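Long-range contacts in 3,4-dihydroxy-2-butanone 4-phosphate synthase (Candida albicans, PDB 1TKS), which catalyses the conversion of D-ribulose 5-phosphate to formate and 3,4-dihydroxy-2-butanone 4-phosphate, a step of riboflavin biosynthesis: residues B[25-30]-B[192-197]; B[30-35]-B[175-180]; B[50-55]-B[168-173]. All coordinates share one frame; numbering follows the deposited sequence.

How the contacts relate
From the N terminus, the chain leaves strand 21-24 and enters the loop 25-30, where contact 1 begins; it closes only at 192-197, the junction of strand 191-194 with helix 195-203, and so spans most of the fold. Contact 2 starts at Glu30, which it shares with contact 1, and joins the approach to strand 34-38 with the start of helix 178-188. Contact 3, nested inside contact 2 as contact 2 is inside contact 1, ties the end of helix 44-52 to the loop after strand 162-166. Contacts 1 and 2 touch, as do contacts 2 and 3, where Asp180 OD1 meets Arg169 NH2 at 2.7 Å; contacts 1 and 3 stay about 11 Å apart at their nearest atoms.

Contact 1 (B[25-30]-B[192-197]); sequences DDEDRE and IININQ
Asp25 and Asp26 run past Asn194, Ile195 and Asn196 where strand 191-194 turns into helix 195-203, so that the loop leaving one strand of the four-stranded sheet meets a helix N terminus. Asn196 N, in the first turn of that helix, donates to Asp25 O at 3.1 Å. The closest CA pair of the crossing is that of Asp26 and Asn194, 4.8 Å apart.

Asn194 is the N-cap. Its CG stands between the backbone N and the carbonyl carbon (chi1 65°), and OD1 accepts from Gln197 N at 2.7 Å, the donor lying above the plane of the amide carbonyl. The other flank of this cap rests on the loop: Asn194 CB is 3.4 Å from Asp26 O, and its amide carbon lies over Asp26 CA and C. Asp26 itself forms an Asx turn, OD2 taking Asp28 N from above the carboxylate plane, while its CB packs against the amide end of Asn196.

Asp25 and Ile195 lie side by side and point the same way, with OD1 3.8 Å from Ile195 CD1. The same OD1 is hydrogen-bonded to His145, a residue that probably binds magnesium; this is consistent with a second-shell role for Asp25 at the likely metal site, to which Glu30 at the far end of the loop probably also contributes. On the outer side Glu27 crosses Asn194, and one water bridges them, donating a hydrogen bond to Glu27 OE2 at 2.5 Å and accepting from Asn194 ND2 at 3.0 Å.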
loop_
_atom_site.group_PDB
_atom_site.type_symbol
_atom_site.label_atom_id
_atom_site.label_comp_id
_atom_site.label_asym_id
_atom_site.label_seq_id
_atom_site.Cartn_x
_atom_site.Cartn_y
_atom_site.Cartn_z
ATOM N N ASP B 25 -19.741 2.309 6.762
ATOM C CA ASP B 25 -20.038 2.027 8.167
ATOM C C ASP B 25 -21.545 1.969 8.389
ATOM O O ASP B 25 -22.054 1.052 9.032
ATOM C CB ASP B 25 -19.458 3.107 9.078
ATOM C CG ASP B 25 -17.970 2.966 9.272
ATOM O OD1 ASP B 25 -17.477 1.821 9.257
ATOM O OD2 ASP B 25 -17.296 4.000 9.460
ATOM N N ASP B 26 -22.249 2.974 7.883
ATOM C CA ASP B 26 -23.699 3.026 7.998
ATOM C C ASP B 26 -24.266 3.831 6.836
ATOM O O ASP B 26 -23.638 3.908 5.782
ATOM C CB ASP B 26 -24.137 3.591 9.364
ATOM C CG ASP B 26 -23.541 4.956 9.684
ATOM O OD1 ASP B 26 -23.461 5.266 10.891
ATOM O OD2 ASP B 26 -23.173 5.711 8.766
ATOM N N GLU B 27 -25.442 4.419 7.007
ATOM C CA GLU B 27 -26.048 5.168 5.914
ATOM C C GLU B 27 -25.575 6.609 5.730
ATOM O O GLU B 27 -25.942 7.250 4.749
ATOM C CB GLU B 27 -27.575 5.168 6.064
ATOM C CG GLU B 27 -28.202 3.789 6.195
ATOM C CD GLU B 27 -29.708 3.817 6.007
ATOM O OE1 GLU B 27 -30.311 4.899 6.169
ATOM O OE2 GLU B 27 -30.297 2.756 5.706
ATOM N N ASP B 28 -24.756 7.118 6.647
ATOM C CA ASP B 28 -24.303 8.509 6.561
ATOM C C ASP B 28 -23.605 8.892 5.260
ATOM O O ASP B 28 -22.714 8.190 4.787
ATOM C CB ASP B 28 -23.387 8.857 7.737
ATOM C CG ASP B 28 -23.337 10.348 8.001
ATOM O OD1 ASP B 28 -24.322 10.886 8.558
ATOM O OD2 ASP B 28 -22.328 10.985 7.639
ATOM N N ARG B 29 -24.011 10.023 4.692
ATOM C CA ARG B 29 -23.435 10.496 3.442
ATOM C C ARG B 29 -21.936 10.760 3.514
ATOM O O ARG B 29 -21.246 10.682 2.499
ATOM C CB ARG B 29 -24.136 11.777 2.980
ATOM C CG ARG B 29 -25.616 11.629 2.686
ATOM C CD ARG B 29 -25.858 10.885 1.387
ATOM N NE ARG B 29 -27.271 10.892 1.015
ATOM C CZ ARG B 29 -27.751 10.360 -0.104
ATOM N NH1 ARG B 29 -29.050 10.415 -0.364
ATOM N NH2 ARG B 29 -26.928 9.780 -0.968
ATOM N N GLU B 30 -21.423 11.067 4.701
ATOM C CA GLU B 30 -19.998 11.364 4.832
ATOM C C GLU B 30 -19.090 10.151 4.986
ATOM O O GLU B 30 -17.871 10.290 5.005
ATOM C CB GLU B 30 -19.764 12.333 5.990
ATOM C CG GLU B 30 -20.413 13.691 5.774
ATOM C CD GLU B 30 -19.890 14.751 6.723
ATOM O OE1 GLU B 30 -20.213 14.695 7.925
ATOM O OE2 GLU B 30 -19.146 15.636 6.259
ATOM N N ILE B 192 -23.573 -2.142 -3.004
ATOM C CA ILE B 192 -23.132 -1.402 -1.825
ATOM C C ILE B 192 -23.934 -1.795 -0.591
ATOM O O ILE B 192 -25.150 -1.951 -0.661
ATOM C CB ILE B 192 -23.309 0.119 -2.044
ATOM C CG1 ILE B 192 -22.638 0.536 -3.355
ATOM C CG2 ILE B 192 -22.733 0.895 -0.861
ATOM C CD1 ILE B 192 -22.938 1.959 -3.757
ATOM N N ILE B 193 -23.247 -1.965 0.533
ATOM C CA ILE B 193 -23.904 -2.309 1.793
ATOM C C ILE B 193 -23.243 -1.502 2.905
ATOM O O ILE B 193 -22.249 -0.814 2.671
ATOM C CB ILE B 193 -23.740 -3.814 2.161
ATOM C CG1 ILE B 193 -22.254 -4.179 2.250
ATOM C CG2 ILE B 193 -24.437 -4.694 1.133
ATOM C CD1 ILE B 193 -21.987 -5.495 2.960
ATOM N N ASN B 194 -23.798 -1.562 4.109
ATOM C CA ASN B 194 -23.175 -0.881 5.231
ATOM C C ASN B 194 -23.163 -1.826 6.428
ATOM O O ASN B 194 -23.972 -2.756 6.504
ATOM C CB ASN B 194 -23.852 0.477 5.530
ATOM C CG ASN B 194 -25.287 0.352 6.003
ATOM O OD1 ASN B 194 -25.545 0.005 7.154
ATOM N ND2 ASN B 194 -26.231 0.652 5.115
ATOM N N ILE B 195 -22.217 -1.613 7.336
ATOM C CA ILE B 195 -22.063 -2.478 8.502
ATOM C C ILE B 195 -23.263 -2.500 9.426
ATOM O O ILE B 195 -23.613 -3.548 9.959
ATOM C CB ILE B 195 -20.803 -2.097 9.299
ATOM C CG1 ILE B 195 -19.569 -2.325 8.422
ATOM C CG2 ILE B 195 -20.721 -2.921 10.581
ATOM C CD1 ILE B 195 -18.265 -1.863 9.042
ATOM N N ASN B 196 -23.889 -1.346 9.627
ATOM C CA ASN B 196 -25.064 -1.280 10.481
ATOM C C ASN B 196 -26.111 -2.227 9.916
ATOM O O ASN B 196 -26.764 -2.978 10.642
ATOM C CB ASN B 196 -25.617 0.142 10.504
ATOM C CG ASN B 196 -25.390 0.827 11.827
ATOM O OD1 ASN B 196 -24.254 1.105 12.212
ATOM N ND2 ASN B 196 -26.474 1.095 12.541
ATOM N N GLN B 197 -26.257 -2.176 8.600
ATOM C CA GLN B 197 -27.206 -3.008 7.879
ATOM C C GLN B 197 -26.868 -4.485 8.084
ATOM O O GLN B 197 -27.755 -5.320 8.259
ATOM C CB GLN B 197 -27.141 -2.647 6.394
ATOM C CG GLN B 197 -28.191 -3.294 5.530
ATOM C CD GLN B 197 -27.846 -3.217 4.053
ATOM O OE1 GLN B 197 -28.672 -3.538 3.198
ATOM N NE2 GLN B 197 -26.620 -2.801 3.746
HETATM O O HOH W 1 -21.738 0.443 11.974
HETATM O O HOH W 2 -29.208 0.474 5.572
#

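Contact 2 (B[30-35]-B[175-180])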
loop_
_atom_site.group_PDB
_atom_site.type_symbol
_atom_site.label_atom_id
_atom_site.label_comp_id
_atom_site.label_asym_id
_atom_site.label_seq_id
_atom_site.Cartn_x
_atom_site.Cartn_y
_atom_site.Cartn_z
ATOM N N GLU B 30 -21.423 11.067 4.701
ATOM C CA GLU B 30 -19.998 11.364 4.832
ATOM C C GLU B 30 -19.090 10.151 4.986
ATOM O O GLU B 30 -17.871 10.290 5.005
ATOM C CB GLU B 30 -19.764 12.333 5.990
ATOM C CG GLU B 30 -20.413 13.691 5.774
ATOM C CD GLU B 30 -19.890 14.751 6.723
ATOM O OE1 GLU B 30 -20.213 14.695 7.925
ATOM O OE2 GLU B 30 -19.146 15.636 6.259
ATOM N N ASN B 31 -19.677 8.963 5.093
ATOM C CA ASN B 31 -18.878 7.749 5.229
ATOM C C ASN B 31 -17.992 7.544 4.005
ATOM O O ASN B 31 -18.381 7.880 2.885
ATOM C CB ASN B 31 -19.780 6.521 5.367
ATOM C CG ASN B 31 -20.452 6.425 6.720
ATOM O OD1 ASN B 31 -21.503 5.795 6.853
ATOM N ND2 ASN B 31 -19.843 7.026 7.736
ATOM N N GLU B 32 -16.810 6.980 4.228
ATOM C CA GLU B 32 -15.877 6.686 3.145
ATOM C C GLU B 32 -16.018 5.191 2.850
ATOM O O GLU B 32 -16.102 4.376 3.773
ATOM C CB GLU B 32 -14.445 7.020 3.565
ATOM C CG GLU B 32 -14.293 8.406 4.181
ATOM C CD GLU B 32 -12.845 8.806 4.355
ATOM O OE1 GLU B 32 -12.031 7.936 4.728
ATOM O OE2 GLU B 32 -12.527 9.992 4.125
ATOM N N GLY B 33 -16.041 4.835 1.568
ATOM C CA GLY B 33 -16.226 3.443 1.190
ATOM C C GLY B 33 -14.998 2.602 0.892
ATOM O O GLY B 33 -14.006 3.080 0.338
ATOM N N ASP B 34 -15.074 1.327 1.266
ATOM C CA ASP B 34 -13.989 0.385 1.029
ATOM C C ASP B 34 -14.475 -0.757 0.155
ATOM O O ASP B 34 -15.634 -1.167 0.242
ATOM C CB ASP B 34 -13.472 -0.214 2.345
ATOM C CG ASP B 34 -12.633 0.759 3.162
ATOM O OD1 ASP B 34 -12.250 1.823 2.644
ATOM O OD2 ASP B 34 -12.349 0.438 4.335
ATOM N N LEU B 35 -13.587 -1.260 -0.694
ATOM C CA LEU B 35 -13.918 -2.401 -1.537
ATOM C C LEU B 35 -13.513 -3.639 -0.744
ATOM O O LEU B 35 -12.423 -3.681 -0.171
ATOM C CB LEU B 35 -13.130 -2.352 -2.845
ATOM C CG LEU B 35 -13.703 -1.420 -3.909
ATOM C CD1 LEU B 35 -12.735 -1.321 -5.071
ATOM C CD2 LEU B 35 -15.056 -1.954 -4.371
ATOM N N MET B 175 -10.548 10.214 -0.532
ATOM C CA MET B 175 -11.327 8.997 -0.326
ATOM C C MET B 175 -12.759 9.226 -0.794
ATOM O O MET B 175 -13.313 10.317 -0.632
ATOM C CB MET B 175 -11.306 8.590 1.152
ATOM C CG MET B 175 -10.173 7.629 1.530
ATOM S SD MET B 175 -8.494 8.221 1.161
ATOM C CE MET B 175 -7.572 6.631 1.134
ATOM N N MET B 176 -13.350 8.197 -1.390
ATOM C CA MET B 176 -14.709 8.305 -1.890
ATOM C C MET B 176 -15.754 8.282 -0.793
ATOM O O MET B 176 -15.805 7.349 0.011
ATOM C CB MET B 176 -15.020 7.180 -2.882
ATOM C CG MET B 176 -14.293 7.286 -4.203
ATOM S SD MET B 176 -15.017 6.182 -5.421
ATOM C CE MET B 176 -13.605 5.865 -6.450
ATOM N N ARG B 177 -16.586 9.322 -0.777
ATOM C CA ARG B 177 -17.688 9.455 0.175
ATOM C C ARG B 177 -18.852 8.664 -0.419
ATOM O O ARG B 177 -18.722 8.115 -1.511
ATOM C CB ARG B 177 -18.084 10.925 0.309
ATOM C CG ARG B 177 -16.946 11.845 0.695
ATOM C CD ARG B 177 -16.566 11.646 2.151
ATOM N NE ARG B 177 -15.459 12.510 2.562
ATOM C CZ ARG B 177 -15.027 12.623 3.815
ATOM N NH1 ARG B 177 -14.010 13.422 4.101
ATOM N NH2 ARG B 177 -15.616 11.941 4.788
ATOM N N LEU B 178 -19.995 8.639 0.265
ATOM C CA LEU B 178 -21.144 7.875 -0.219
ATOM C C LEU B 178 -21.554 8.197 -1.651
ATOM O O LEU B 178 -21.724 7.290 -2.471
ATOM C CB LEU B 178 -22.359 8.052 0.701
ATOM C CG LEU B 178 -23.585 7.195 0.329
ATOM C CD1 LEU B 178 -23.235 5.712 0.473
ATOM C CD2 LEU B 178 -24.770 7.551 1.223
ATOM N N ASP B 179 -21.715 9.478 -1.963
ATOM C CA ASP B 179 -22.125 9.849 -3.307
ATOM C C ASP B 179 -21.190 9.294 -4.369
ATOM O O ASP B 179 -21.636 8.735 -5.370
ATOM C CB ASP B 179 -22.238 11.368 -3.435
ATOM C CG ASP B 179 -23.533 11.901 -2.851
ATOM O OD1 ASP B 179 -24.341 11.084 -2.369
ATOM O OD2 ASP B 179 -23.747 13.131 -2.880
ATOM N N ASP B 180 -19.889 9.433 -4.150
ATOM C CA ASP B 180 -18.934 8.920 -5.119
ATOM C C ASP B 180 -18.959 7.392 -5.151
ATOM O O ASP B 180 -18.720 6.790 -6.195
ATOM C CB ASP B 180 -17.529 9.437 -4.805
ATOM C CG ASP B 180 -17.303 10.857 -5.309
ATOM O OD1 ASP B 180 -16.293 11.479 -4.925
ATOM O OD2 ASP B 180 -18.136 11.350 -6.101
#
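Glu32 and Gly33 pass over Met175, Met176 and Arg177 with their backbones pressed together on the buried side. Gly33 N donates to Met176 O at 3.0 Å, nearly along the C=O axis, and the same oxygen receives a CA-H...O contact from Glu32 CA. A matching contact runs the other way, from Arg177 CA to Asn31 O at 3.2 Å. Backbone atoms supply nearly all of this closely packed part, and Gly33 enters it without a side chain. Beside it the Glu32 carboxylate meets the buried Met175, OE2 lying 3.5 Å from CB.

Toward solvent the contact is looser and charged. The chain of Arg177 bends at chi2 (-73°), which sets CD 3.4 Å from Glu30 O. At the end of the chain NH2 donates to Glu30 O at 2.8 Å, with the oxygen in the guanidinium plane. Glu32 runs alongside Arg177, and its OE2 sits over the centre of one guanidinium face, 3.5 Å above the plane. No N-H points at this oxygen, so the salt bridge to NH2, long at 3.7 Å, rests on charge alone. Glu30, by similarity a magnesium ligand, thus has its main-chain carbonyl held by an arginine.

Arg177 is the N-cap residue of helix 178-188, so the loop before strand 34-38 is fastened at the start of that helix. Gly33 and Met176 both bond to the Leu167 backbone beyond strand 162-166, Leu178 packs on Met24 of strand 21-24, and Glu32 and Met175 touch Thr99 and Ile101 of the second subunit, respectively.

Contact 3 (B[50-55]-B[168-173])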
loop_
_atom_site.group_PDB
_atom_site.type_symbol
_atom_site.label_atom_id
_atom_site.label_comp_id
_atom_site.label_asym_id
_atom_site.label_seq_id
_atom_site.Cartn_x
_atom_site.Cartn_y
_atom_site.Cartn_z
ATOM N N LEU B 50 -8.640 -3.655 -7.732
ATOM C CA LEU B 50 -8.628 -3.128 -6.372
ATOM C C LEU B 50 -7.544 -2.063 -6.205
ATOM O O LEU B 50 -7.805 -0.987 -5.678
ATOM C CB LEU B 50 -8.407 -4.271 -5.366
ATOM C CG LEU B 50 -8.376 -3.869 -3.886
ATOM C CD1 LEU B 50 -9.681 -3.161 -3.509
ATOM C CD2 LEU B 50 -8.182 -5.102 -3.020
ATOM N N VAL B 51 -6.330 -2.368 -6.654
ATOM C CA VAL B 51 -5.219 -1.424 -6.547
ATOM C C VAL B 51 -5.470 -0.160 -7.372
ATOM O O VAL B 51 -5.245 0.951 -6.900
ATOM C CB VAL B 51 -3.886 -2.076 -6.996
ATOM C CG1 VAL B 51 -2.781 -1.033 -7.077
ATOM C CG2 VAL B 51 -3.490 -3.159 -6.003
ATOM N N ARG B 52 -5.954 -0.335 -8.596
ATOM C CA ARG B 52 -6.214 0.790 -9.488
ATOM C C ARG B 52 -7.115 1.882 -8.919
ATOM O O ARG B 52 -6.873 3.070 -9.146
ATOM C CB ARG B 52 -6.811 0.277 -10.803
ATOM C CG ARG B 52 -7.432 1.354 -11.680
ATOM C CD ARG B 52 -6.401 2.269 -12.319
ATOM N NE ARG B 52 -7.068 3.293 -13.119
ATOM C CZ ARG B 52 -7.666 4.364 -12.609
ATOM N NH1 ARG B 52 -7.668 4.563 -11.298
ATOM N NH2 ARG B 52 -8.285 5.225 -13.405
ATOM N N TYR B 53 -8.138 1.484 -8.171
ATOM C CA TYR B 53 -9.094 2.443 -7.631
ATOM C C TYR B 53 -9.024 2.671 -6.129
ATOM O O TYR B 53 -9.917 3.286 -5.551
ATOM C CB TYR B 53 -10.508 2.007 -8.023
ATOM C CG TYR B 53 -10.727 1.981 -9.519
ATOM C CD1 TYR B 53 -10.859 0.777 -10.216
ATOM C CD2 TYR B 53 -10.772 3.169 -10.244
ATOM C CE1 TYR B 53 -11.031 0.766 -11.607
ATOM C CE2 TYR B 53 -10.940 3.168 -11.621
ATOM C CZ TYR B 53 -11.068 1.969 -12.298
ATOM O OH TYR B 53 -11.233 1.986 -13.668
ATOM N N SER B 54 -7.954 2.198 -5.501
ATOM C CA SER B 54 -7.817 2.344 -4.058
ATOM C C SER B 54 -6.490 2.948 -3.633
ATOM O O SER B 54 -5.667 3.328 -4.465
ATOM C CB SER B 54 -7.963 0.983 -3.387
ATOM O OG SER B 54 -6.766 0.241 -3.552
ATOM N N SER B 55 -6.288 3.009 -2.320
ATOM C CA SER B 55 -5.063 3.547 -1.744
ATOM C C SER B 55 -3.882 2.632 -2.008
ATOM O O SER B 55 -2.739 3.045 -1.847
ATOM C CB SER B 55 -5.207 3.704 -0.230
ATOM O OG SER B 55 -5.043 2.440 0.407
ATOM N N VAL B 168 -10.475 5.517 -3.660
ATOM C CA VAL B 168 -9.959 6.880 -3.774
ATOM C C VAL B 168 -10.311 7.486 -5.129
ATOM O O VAL B 168 -10.315 6.799 -6.157
ATOM C CB VAL B 168 -8.417 6.942 -3.584
ATOM C CG1 VAL B 168 -8.030 6.371 -2.227
ATOM C CG2 VAL B 168 -7.711 6.198 -4.704
ATOM N N ARG B 169 -10.614 8.781 -5.115
ATOM C CA ARG B 169 -10.977 9.517 -6.325
ATOM C C ARG B 169 -9.764 9.737 -7.216
ATOM O O ARG B 169 -8.683 10.072 -6.736
ATOM C CB ARG B 169 -11.564 10.882 -5.958
ATOM C CG ARG B 169 -12.921 10.839 -5.275
ATOM C CD ARG B 169 -13.151 12.109 -4.465
ATOM N NE ARG B 169 -12.917 13.325 -5.243
ATOM C CZ ARG B 169 -13.718 13.768 -6.207
ATOM N NH1 ARG B 169 -13.419 14.881 -6.864
ATOM N NH2 ARG B 169 -14.821 13.100 -6.515
ATOM N N ASP B 170 -9.943 9.568 -8.520
ATOM C CA ASP B 170 -8.840 9.772 -9.449
ATOM C C ASP B 170 -8.524 11.253 -9.646
ATOM O O ASP B 170 -7.393 11.612 -9.972
ATOM C CB ASP B 170 -9.163 9.136 -10.803
ATOM C CG ASP B 170 -9.359 7.636 -10.705
ATOM O OD1 ASP B 170 -8.477 6.961 -10.150
ATOM O OD2 ASP B 170 -10.403 7.141 -11.169
ATOM N N GLU B 171 -9.516 12.110 -9.430
ATOM C CA GLU B 171 -9.327 13.545 -9.611
ATOM C C GLU B 171 -8.335 14.184 -8.647
ATOM O O GLU B 171 -7.499 14.992 -9.051
ATOM C CB GLU B 171 -10.661 14.296 -9.477
ATOM C CG GLU B 171 -11.685 14.033 -10.579
ATOM C CD GLU B 171 -12.523 12.790 -10.339
ATOM O OE1 GLU B 171 -13.469 12.556 -11.127
ATOM O OE2 GLU B 171 -12.243 12.048 -9.371
ATOM N N ASP B 172 -8.422 13.812 -7.374
ATOM C CA ASP B 172 -7.573 14.422 -6.364
ATOM C C ASP B 172 -7.042 13.506 -5.275
ATOM O O ASP B 172 -6.423 13.978 -4.323
ATOM C CB ASP B 172 -8.333 15.572 -5.705
ATOM C CG ASP B 172 -9.750 15.180 -5.303
ATOM O OD1 ASP B 172 -10.010 13.974 -5.093
ATOM O OD2 ASP B 172 -10.602 16.083 -5.183
ATOM N N GLY B 173 -7.303 12.212 -5.400
ATOM C CA GLY B 173 -6.819 11.265 -4.412
ATOM C C GLY B 173 -7.593 11.252 -3.107
ATOM O O GLY B 173 -7.176 10.605 -2.144
#
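At the dimer interface, Arg52 and Tyr53 at the end of helix 44-52 meet Val168 and Asp170 in the loop that follows strand 162-166. One backbone bond joins the two segments: Val168 N donates to Tyr53 O at 3.0 Å, nearly straight at 168°. Val168 then turns its side chain onto the serines that follow Tyr53. Its two methyls divide the task, CG2 lying 3.5 Å from Ser54 O and CG1 3.8 Å from Ser55 N, so both methyls rest on one face of the peptide between Ser54 and Ser55.

The polar half is built on Arg52. Its CG is anti to the backbone N (chi1 166°), and this carbon lies over the centre of the Tyr53 ring, 3.6 Å above the plane. Farther along, the chain brings the guanidinium back so that Tyr53 CE2 comes over the rim of one of its faces. The side chains of Arg52 and Asp170 cross at about a right angle, and NH1 donates to OD1 at 2.8 Å; the oxygen is close to the guanidinium plane, but the donor stands above the carboxylate plane. The second carboxylate oxygen, OD2, approaches the edge of the tyrosine ring, 4.0 Å from CE2. The rings of Phe49 and Phe184 meet Tyr53 edge-to-face.

Arg52 also comes close to its own counterpart in the second subunit, NH2 near NH2, while Asp170 of that subunit makes a long, weak ion pair with Arg52 NE. Asp170 in each chain would therefore be expected to offset part of the repulsion between two like charges at the interface, and the short NH1-OD1 salt bridge within each subunit would be expected to contribute to this.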